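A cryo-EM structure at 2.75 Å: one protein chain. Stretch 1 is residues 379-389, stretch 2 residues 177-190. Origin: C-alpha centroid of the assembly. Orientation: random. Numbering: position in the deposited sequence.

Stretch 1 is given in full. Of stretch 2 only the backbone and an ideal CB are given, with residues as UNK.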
# COMPACT_ATOMS: atom_id res chain seq x y z
N GLY A 379 11.45 -25.91 -16.54
CA GLY A 379 12.28 -26.56 -15.55
C GLY A 379 11.48 -27.43 -14.60
O GLY A 379 11.89 -28.53 -14.25
N SER A 380 10.31 -26.94 -14.17
CA SER A 380 9.43 -27.75 -13.34
C SER A 380 8.99 -29.00 -14.08
O SER A 380 8.94 -30.09 -13.51
CB SER A 380 8.22 -26.93 -12.91
OG SER A 380 8.63 -25.64 -12.50
N LEU A 381 8.65 -28.85 -15.36
CA LEU A 381 8.33 -30.03 -16.16
C LEU A 381 9.50 -30.99 -16.28
O LEU A 381 9.27 -32.18 -16.55
CB LEU A 381 7.85 -29.62 -17.55
CG LEU A 381 6.52 -28.87 -17.63
CD1 LEU A 381 6.04 -28.82 -19.06
CD2 LEU A 381 5.49 -29.53 -16.73
N PHE A 382 10.73 -30.53 -16.09
CA PHE A 382 11.90 -31.40 -16.17
C PHE A 382 12.64 -31.47 -14.84
O PHE A 382 13.87 -31.47 -14.80
CB PHE A 382 12.83 -30.95 -17.29
CG PHE A 382 12.43 -31.46 -18.64
CD1 PHE A 382 12.88 -32.68 -19.09
CD2 PHE A 382 11.60 -30.71 -19.45
CE1 PHE A 382 12.51 -33.16 -20.33
CE2 PHE A 382 11.23 -31.18 -20.69
CZ PHE A 382 11.68 -32.40 -21.13
N SER A 383 11.89 -31.52 -13.74
CA SER A 383 12.43 -31.79 -12.40
C SER A 383 13.48 -30.76 -11.99
O SER A 383 14.64 -31.08 -11.74
CB SER A 383 13.00 -33.21 -12.32
OG SER A 383 12.08 -34.16 -12.82
N ALA A 384 13.05 -29.51 -11.89
CA ALA A 384 13.91 -28.43 -11.43
C ALA A 384 13.16 -27.56 -10.42
O ALA A 384 11.94 -27.47 -10.45
CB ALA A 384 14.39 -27.56 -12.59
N TYR A 385 13.92 -26.93 -9.54
CA TYR A 385 13.38 -26.03 -8.53
C TYR A 385 13.73 -24.58 -8.89
O TYR A 385 14.62 -24.35 -9.71
CB TYR A 385 13.92 -26.41 -7.14
CG TYR A 385 15.25 -25.84 -6.72
CD1 TYR A 385 16.43 -26.50 -7.01
CD2 TYR A 385 15.32 -24.67 -5.98
CE1 TYR A 385 17.65 -25.98 -6.61
CE2 TYR A 385 16.53 -24.15 -5.58
CZ TYR A 385 17.69 -24.81 -5.89
OH TYR A 385 18.89 -24.29 -5.49
N PRO A 386 13.03 -23.59 -8.33
CA PRO A 386 13.01 -22.25 -8.94
C PRO A 386 14.41 -21.68 -9.18
O PRO A 386 15.30 -21.80 -8.34
CB PRO A 386 12.24 -21.41 -7.92
CG PRO A 386 11.40 -22.35 -7.21
CD PRO A 386 12.17 -23.63 -7.13
N ALA A 387 14.57 -21.06 -10.35
CA ALA A 387 15.85 -20.50 -10.78
C ALA A 387 15.64 -19.07 -11.24
O ALA A 387 14.75 -18.81 -12.06
CB ALA A 387 16.46 -21.34 -11.90
N THR A 388 16.45 -18.15 -10.73
CA THR A 388 16.39 -16.76 -11.15
C THR A 388 17.77 -16.25 -11.53
O THR A 388 18.73 -17.02 -11.56
CB THR A 388 15.79 -15.89 -10.04
OG1 THR A 388 16.55 -16.04 -8.84
CG2 THR A 388 14.35 -16.28 -9.77
N GLY A 389 17.88 -14.95 -11.81
CA GLY A 389 19.17 -14.38 -12.16
C GLY A 389 20.13 -14.38 -10.98
O GLY A 389 19.74 -14.27 -9.82
N UNK A 177 7.62 -31.06 -3.72
CA UNK A 177 7.24 -29.72 -3.28
C UNK A 177 8.09 -28.65 -3.96
O UNK A 177 7.58 -27.61 -4.35
CB UNK A 177 7.37 -29.60 -1.76
N UNK A 178 9.40 -28.90 -4.10
CA UNK A 178 10.26 -27.93 -4.77
C UNK A 178 9.89 -27.79 -6.25
O UNK A 178 9.86 -26.67 -6.78
CB UNK A 178 11.73 -28.34 -4.63
N UNK A 179 9.60 -28.90 -6.92
CA UNK A 179 9.22 -28.84 -8.33
C UNK A 179 7.89 -28.11 -8.50
O UNK A 179 7.72 -27.29 -9.41
CB UNK A 179 9.13 -30.25 -8.92
N UNK A 180 6.92 -28.40 -7.63
CA UNK A 180 5.65 -27.69 -7.68
C UNK A 180 5.84 -26.21 -7.39
O UNK A 180 5.17 -25.36 -7.99
CB UNK A 180 4.66 -28.30 -6.69
N UNK A 181 6.73 -25.87 -6.46
CA UNK A 181 7.02 -24.47 -6.18
C UNK A 181 7.60 -23.78 -7.40
O UNK A 181 7.25 -22.63 -7.69
CB UNK A 181 7.98 -24.35 -5.00
N UNK A 182 8.47 -24.47 -8.13
CA UNK A 182 9.02 -23.90 -9.36
C UNK A 182 7.92 -23.68 -10.39
O UNK A 182 7.90 -22.64 -11.06
CB UNK A 182 10.11 -24.81 -9.94
N UNK A 183 7.00 -24.64 -10.53
CA UNK A 183 5.90 -24.47 -11.48
C UNK A 183 5.01 -23.29 -11.10
O UNK A 183 4.61 -22.50 -11.96
CB UNK A 183 5.06 -25.75 -11.56
N UNK A 184 4.69 -23.16 -9.81
CA UNK A 184 3.86 -22.05 -9.37
C UNK A 184 4.56 -20.71 -9.58
O UNK A 184 3.94 -19.73 -9.98
CB UNK A 184 3.49 -22.22 -7.90
N UNK A 185 5.87 -20.67 -9.30
CA UNK A 185 6.63 -19.44 -9.52
C UNK A 185 6.63 -19.08 -11.00
O UNK A 185 6.45 -17.91 -11.36
CB UNK A 185 8.06 -19.59 -9.01
N UNK A 186 6.82 -20.07 -11.87
CA UNK A 186 6.79 -19.79 -13.30
C UNK A 186 5.45 -19.28 -13.77
O UNK A 186 5.38 -18.36 -14.58
CB UNK A 186 7.16 -21.05 -14.09
N UNK A 187 4.36 -19.88 -13.27
CA UNK A 187 3.03 -19.43 -13.66
C UNK A 187 2.79 -18.00 -13.18
O UNK A 187 2.27 -17.16 -13.93
CB UNK A 187 1.96 -20.37 -13.10
N UNK A 188 3.16 -17.70 -11.93
CA UNK A 188 2.97 -16.34 -11.42
C UNK A 188 3.80 -15.34 -12.21
O UNK A 188 3.34 -14.23 -12.50
CB UNK A 188 3.34 -16.27 -9.94
N UNK A 189 5.04 -15.70 -12.56
CA UNK A 189 5.89 -14.80 -13.33
C UNK A 189 5.32 -14.56 -14.72
O UNK A 189 5.32 -13.43 -15.22
CB UNK A 189 7.31 -15.37 -13.43
N UNK A 190 4.82 -15.61 -15.37
CA UNK A 190 4.21 -15.44 -16.69
C UNK A 190 2.97 -14.56 -16.61
O UNK A 190 2.73 -13.73 -17.50
CB UNK A 190 3.85 -16.80 -17.29

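Stretch 2 is helical throughout, each amide from 181 to 190 bonded to the carbonyl four residues earlier.

At position 177 the ideal CB has nothing of stretch 1 within 5.5 Å, and many side chains would fit. The residue is Leu 177. Position 178 points sideways, its ideal CB 3.9 Å from CB of Tyr 385. A small apolar group suits so near a neighbour; Ala 178 packs its methyl against that CB.

Position 179 also points sideways, beside the turn where stretch 1 leaves its helix. Its ideal CB lies 4.2 Å from O of Ala 384. A donor could be imagined near this carbonyl, but an aliphatic chain could equally cover the turn. Ile 179 does the latter: CG2 comes 3.2 Å from O of Ser 380, and CD1 reaches 3.8 Å from CA of Ser 383.

Position 180 points away and could be almost anything; it is Leu 180. At 181 the sideways CB stands 4.5 Å from CG of Pro 386, which favours an apolar residue. Leu 181 brings its CG 4.4 Å from CG of Pro 386.

Position 182 is the tightest. Its CB points toward stretch 1, 3.1 Å from OG of Ser 380, 3.3 Å from O of Ala 384 and 3.6 Å from N of Pro 386. With so little space, glycine or alanine suits best. Ala 182 fills the gap, its CB 3.7 Å from CD of Pro 386.

At 183 the ideal CB is 3.6 Å from CB of Ser 380 and points sideways, so a longer chain can be accommodated if it turns aside. Leu 183 does this with chi1 t. Its N lies 2.7 Å from OG of Ser 380, but the angle is poor.

Position 184 meets nothing, and holds Leu 184. At 185 CB points toward stretch 1, 4.7 Å from CB of Pro 386, room for a modest aliphatic group: Val 185 places CG2 4.4 Å from CG of Pro 386. At 186 an ideal CB would stand 5.1 Å from OG of Ser 380, so a small side chain could also fit; the residue is Gly 186.

Positions 187, 188 and 190 are out of reach and hold Ile 187, Leu 188 and Cys 190. Position 189 points toward stretch 1 with open space ahead, allowing a long chain. Glu 189 extends until OE1 is 4.4 Å from CG2 of Thr 388, while OE2 is hydrogen-bonded elsewhere in the structure.

Stretch 2 177-190: LAILLALLVGILEC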
# COMPACT_ATOMS: atom_id res chain seq x y z
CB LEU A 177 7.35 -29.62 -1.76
CG LEU A 177 6.16 -30.18 -0.98
CD1 LEU A 177 6.48 -30.23 0.50
CD2 LEU A 177 4.93 -29.34 -1.23
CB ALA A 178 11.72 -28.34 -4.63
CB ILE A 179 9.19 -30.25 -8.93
CG1 ILE A 179 10.59 -30.86 -8.92
CG2 ILE A 179 8.63 -30.22 -10.33
CD1 ILE A 179 10.60 -32.35 -9.16
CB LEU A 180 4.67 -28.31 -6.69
CG LEU A 180 3.34 -27.57 -6.53
CD1 LEU A 180 2.47 -27.75 -7.76
CD2 LEU A 180 2.62 -28.04 -5.29
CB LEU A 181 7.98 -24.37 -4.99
CG LEU A 181 8.16 -23.00 -4.36
CD1 LEU A 181 6.83 -22.46 -3.92
CD2 LEU A 181 9.11 -23.09 -3.19
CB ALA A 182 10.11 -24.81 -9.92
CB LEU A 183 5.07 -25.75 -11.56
CG LEU A 183 3.82 -25.66 -12.43
CD1 LEU A 183 4.19 -25.46 -13.88
CD2 LEU A 183 2.97 -26.91 -12.26
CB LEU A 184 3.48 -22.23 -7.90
CG LEU A 184 2.61 -23.44 -7.57
CD1 LEU A 184 2.51 -23.62 -6.07
CD2 LEU A 184 1.23 -23.29 -8.18
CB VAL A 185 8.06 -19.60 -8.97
CG1 VAL A 185 8.97 -18.54 -9.56
CG2 VAL A 185 8.06 -19.51 -7.46
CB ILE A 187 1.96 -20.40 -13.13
CG1 ILE A 187 1.82 -21.59 -14.07
CG2 ILE A 187 0.62 -19.70 -12.97
CD1 ILE A 187 1.00 -22.72 -13.51
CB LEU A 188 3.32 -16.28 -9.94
CG LEU A 188 2.24 -16.77 -8.97
CD1 LEU A 188 2.74 -16.72 -7.54
CD2 LEU A 188 0.98 -15.96 -9.13
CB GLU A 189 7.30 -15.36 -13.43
CG GLU A 189 8.05 -15.39 -12.11
CD GLU A 189 9.48 -15.84 -12.28
OE1 GLU A 189 10.29 -15.63 -11.36
OE2 GLU A 189 9.79 -16.40 -13.35
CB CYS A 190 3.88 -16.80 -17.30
SG CYS A 190 5.24 -17.57 -18.19
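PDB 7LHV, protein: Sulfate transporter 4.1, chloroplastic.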